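Histidine acid phosphatase (Hafnia alvei, PDB 4ARU) is a phosphatase of branch 2 of the histidine phosphatase superfamily, with a mixed beta sheet packed among helices. Local coordinates at residues V208-E211 against G212-L216; Q326-N329 against T330-G334. One frame throughout, in Å; residues are numbered along the deposited sequence.

Contact 1 of 2, residues V208-E211 against G212-L216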
loop_
_atom_site.group_PDB
_atom_site.type_symbol
_atom_site.label_atom_id
_atom_site.label_comp_id
_atom_site.label_asym_id
_atom_site.label_seq_id
_atom_site.Cartn_x
_atom_site.Cartn_y
_atom_site.Cartn_z
ATOM N N VAL A 208 15.131 2.998 -9.438
ATOM C CA VAL A 208 14.565 2.299 -10.599
ATOM C C VAL A 208 13.257 2.947 -10.969
ATOM O O VAL A 208 12.451 3.316 -10.102
ATOM C CB VAL A 208 14.369 0.794 -10.230
ATOM C CG1 VAL A 208 13.751 0.001 -11.352
ATOM C CG2 VAL A 208 15.668 0.140 -9.784
ATOM N N ALA A 209 12.995 3.121 -12.261
ATOM C CA ALA A 209 11.732 3.667 -12.658
ATOM C C ALA A 209 11.247 3.080 -13.972
ATOM O O ALA A 209 12.065 2.816 -14.875
ATOM C CB ALA A 209 11.827 5.181 -12.778
ATOM N N LEU A 210 9.946 2.928 -14.094
ATOM C CA LEU A 210 9.342 2.580 -15.371
ATOM C C LEU A 210 9.036 3.919 -16.080
ATOM O O LEU A 210 8.112 4.645 -15.682
ATOM C CB LEU A 210 8.056 1.751 -15.168
ATOM C CG LEU A 210 7.257 1.437 -16.410
ATOM C CD1 LEU A 210 8.041 0.457 -17.280
ATOM C CD2 LEU A 210 5.924 0.852 -16.022
ATOM N N GLU A 211 9.843 4.277 -17.085
ATOM C CA GLU A 211 9.647 5.498 -17.857
ATOM C C GLU A 211 8.690 5.225 -18.995
ATOM O O GLU A 211 8.576 4.080 -19.442
ATOM C CB GLU A 211 10.968 5.987 -18.455
ATOM C CG GLU A 211 12.038 6.280 -17.381
ATOM C CD GLU A 211 11.696 7.504 -16.503
ATOM O OE1 GLU A 211 10.922 8.385 -16.911
ATOM O OE2 GLU A 211 12.276 7.622 -15.399
ATOM N N GLY A 212 8.068 6.256 -19.511
ATOM C CA GLY A 212 7.143 6.147 -20.629
ATOM C C GLY A 212 5.683 6.218 -20.259
ATOM O O GLY A 212 5.310 6.531 -19.128
ATOM N N ALA A 213 4.839 5.917 -21.235
ATOM C CA ALA A 213 3.430 6.173 -21.131
ATOM C C ALA A 213 2.756 5.438 -19.971
ATOM O O ALA A 213 1.842 5.959 -19.320
ATOM C CB ALA A 213 2.783 5.823 -22.441
ATOM N N VAL A 214 3.125 4.167 -19.769
ATOM C CA VAL A 214 2.484 3.378 -18.714
ATOM C C VAL A 214 2.890 3.950 -17.363
ATOM O O VAL A 214 2.066 4.152 -16.477
ATOM C CB VAL A 214 2.794 1.852 -18.824
ATOM C CG1 VAL A 214 2.255 1.126 -17.611
ATOM C CG2 VAL A 214 2.240 1.282 -20.115
ATOM N N GLY A 215 4.186 4.183 -17.171
ATOM C CA GLY A 215 4.665 4.793 -15.910
ATOM C C GLY A 215 4.043 6.145 -15.630
ATOM O O GLY A 215 3.622 6.410 -14.512
ATOM N N LEU A 216 3.986 6.999 -16.639
ATOM C CA LEU A 216 3.401 8.322 -16.452
ATOM C C LEU A 216 1.905 8.232 -16.202
ATOM O O LEU A 216 1.378 8.820 -15.255
ATOM C CB LEU A 216 3.711 9.186 -17.657
ATOM C CG LEU A 216 3.073 10.593 -17.642
ATOM C CD1 LEU A 216 3.524 11.420 -16.471
ATOM C CD2 LEU A 216 3.364 11.284 -18.951
HETATM O O HOH W 1 5.984 3.162 -19.286
HETATM O O HOH W 2 8.120 8.632 -17.784
#

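Contact 2 of 2, residues Q326-N329 against T330-G334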
loop_
_atom_site.group_PDB
_atom_site.type_symbol
_atom_site.label_atom_id
_atom_site.label_comp_id
_atom_site.label_asym_id
_atom_site.label_seq_id
_atom_site.Cartn_x
_atom_site.Cartn_y
_atom_site.Cartn_z
ATOM N N GLN A 326 -13.194 -0.637 -5.561
ATOM C CA GLN A 326 -11.955 0.154 -5.387
ATOM C C GLN A 326 -10.963 -0.210 -6.495
ATOM O O GLN A 326 -10.277 -1.249 -6.399
ATOM C CB GLN A 326 -11.402 -0.108 -3.994
ATOM C CG GLN A 326 -10.067 0.554 -3.693
ATOM C CD GLN A 326 -10.075 2.030 -4.029
ATOM O OE1 GLN A 326 -9.601 2.451 -5.088
ATOM N NE2 GLN A 326 -10.589 2.842 -3.116
ATOM N N PRO A 327 -10.848 0.635 -7.508
ATOM C CA PRO A 327 -9.983 0.320 -8.630
ATOM C C PRO A 327 -8.482 0.302 -8.335
ATOM O O PRO A 327 -7.772 -0.398 -9.053
ATOM C CB PRO A 327 -10.335 1.375 -9.661
ATOM C CG PRO A 327 -10.936 2.478 -8.957
ATOM C CD PRO A 327 -11.531 1.930 -7.687
ATOM N N ASP A 328 -8.023 0.996 -7.321
ATOM C CA ASP A 328 -6.603 0.941 -6.937
ATOM C C ASP A 328 -6.378 -0.289 -6.027
ATOM O O ASP A 328 -7.058 -0.427 -5.011
ATOM C CB ASP A 328 -6.292 2.231 -6.173
ATOM C CG ASP A 328 -4.804 2.396 -5.802
ATOM O OD1 ASP A 328 -3.980 1.460 -6.033
ATOM O OD2 ASP A 328 -4.479 3.489 -5.268
ATOM N N ASN A 329 -5.465 -1.188 -6.361
ATOM C CA ASN A 329 -5.177 -2.347 -5.505
ATOM C C ASN A 329 -4.538 -1.973 -4.192
ATOM O O ASN A 329 -4.567 -2.769 -3.281
ATOM C CB ASN A 329 -4.235 -3.365 -6.185
ATOM C CG ASN A 329 -4.866 -4.066 -7.375
ATOM O OD1 ASN A 329 -6.075 -4.065 -7.530
ATOM N ND2 ASN A 329 -4.039 -4.609 -8.253
ATOM N N THR A 330 -3.957 -0.779 -4.127
ATOM C CA THR A 330 -3.259 -0.287 -2.922
ATOM C C THR A 330 -3.798 1.099 -2.595
ATOM O O THR A 330 -3.072 2.096 -2.673
ATOM C CB THR A 330 -1.722 -0.296 -3.100
ATOM O OG1 THR A 330 -1.367 0.338 -4.330
ATOM C CG2 THR A 330 -1.164 -1.749 -3.099
ATOM N N PRO A 331 -5.074 1.218 -2.207
ATOM C CA PRO A 331 -5.692 2.503 -2.059
ATOM C C PRO A 331 -5.287 3.262 -0.789
ATOM O O PRO A 331 -4.743 2.680 0.128
ATOM C CB PRO A 331 -7.182 2.142 -2.024
ATOM C CG PRO A 331 -7.178 0.864 -1.280
ATOM C CD PRO A 331 -6.039 0.128 -1.905
ATOM N N PRO A 332 -5.530 4.557 -0.743
ATOM C CA PRO A 332 -5.186 5.348 0.452
ATOM C C PRO A 332 -5.914 4.798 1.669
ATOM O O PRO A 332 -7.150 4.577 1.649
ATOM C CB PRO A 332 -5.699 6.751 0.127
ATOM C CG PRO A 332 -6.004 6.787 -1.335
ATOM C CD PRO A 332 -6.245 5.368 -1.762
ATOM N N GLY A 333 -5.145 4.582 2.727
ATOM C CA GLY A 333 -5.629 3.967 3.930
ATOM C C GLY A 333 -5.924 2.476 3.854
ATOM O O GLY A 333 -6.348 1.869 4.842
ATOM N N GLY A 334 -5.710 1.855 2.698
ATOM C CA GLY A 334 -5.901 0.398 2.587
ATOM C C GLY A 334 -4.777 -0.325 3.283
ATOM O O GLY A 334 -3.647 0.142 3.282
#

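Contact 1 of 2, residues V208-E211 against G212-L216
Leu-210 and Val-214 meet through one methyl group each. CD2 of Leu-210 lies 4.0 Å from CG1 of Val-214, and the two side chains cross at a slant. The leucine starts from the end of the strand. Its CG is anti to the backbone N (chi1 174°), and chi2 then carries CD2 towards the first turn of the helix. Leu-210 is buried; Gln-256 and Met-260 of helix 243-262 also touch it.

The backbone comes close in the same place. CA of Gly-215 is 3.5 Å from O of Leu-210, with a nearly straight CA-H...O contact of 166°. With no side chain on Gly-215, the carbonyl can sit directly against the alpha carbon.

The motif is a tight strand-to-helix junction. Strand 208-211 pairs antiparallel with strand 198-201 and runs into helix 213-229 through one linking residue, Gly-212. This glycine is the N-cap. Its O accepts the N-H of Leu-216 at 2.9 Å, closing the first helical turn. It has a positive phi of 103°, a backbone shape that glycine adopts readily.

Two waters bridge the junction. One donates to O of Glu-211 at 2.8 Å and accepts from N of Gly-215 at 3.0 Å. It thus serves a first-turn N-H that Gly-212 has no side chain to cap. The other water accepts from N of Gly-212 and donates to OE1 of Glu-211, at 2.9 Å from that oxygen. A bend at chi2 turns the Glu-211 carboxylate back beside its own backbone, where OE1 reaches this water. Arg-198 and Ala-200 of the partner strand touch the same glutamate.

Contact 2 of 2, residues Q326-N329 against T330-G334
Gln-326 sets its CG and CD against the CB-CG side of the Pro-331 ring. Its CD is 3.5 Å from CB of Pro-331, and its CG is 3.8 Å from the proline CG. The amide is fixed at both ends: OE1 accepts N of Asp-328 on a lone pair, in the carbonyl plane, at 3.1 Å, and NE2 donates to O of Gln-357.

Asp-328 extends with CG anti to the backbone N (chi1 -175°). This brings OD1 to N of Thr-330 at 2.9 Å, forming an Asx turn. The N-H...O angle is 160°, but the donor stands above the carboxylate plane, 61° out of it. Pro-331 then opens a type II turn, with Pro-332 and Gly-333 at its corners and N of Gly-334 bonded to O of Pro-331.

Arg-18, in the family's RHG signature, donates from NH1 to O of Thr-330 and makes a long, weak ion pair with OD2 of Asp-328. OE1 of Glu-222 also lies close to this OD2; a second acid so near buried Asp-328 may raise the proton affinity of one of the two, and the weak pair with Arg-18 could offset this only in part.

In the fold
Contact 1 comes first along the chain. It closes the turn from strand 208-211 into helix 213-229, at the edge of a small two-stranded sheet. Contact 2 follows much later, as a local turn within the loop between helix 307-317 and strand 335-342, and leads into the main mixed sheet. The two are in series and neither nest nor cross. The nearest atoms of contact 1 and contact 2 are about 12 Å apart. Two helices link them. Helix 213-229 starts at contact 1, and its Leu-225 and Leu-226 touch contact 2. Helix 243-262 also borders both contacts, meeting contact 2 through His-253 and Asn-254. Contact 2 lies nearer the centre of the chain.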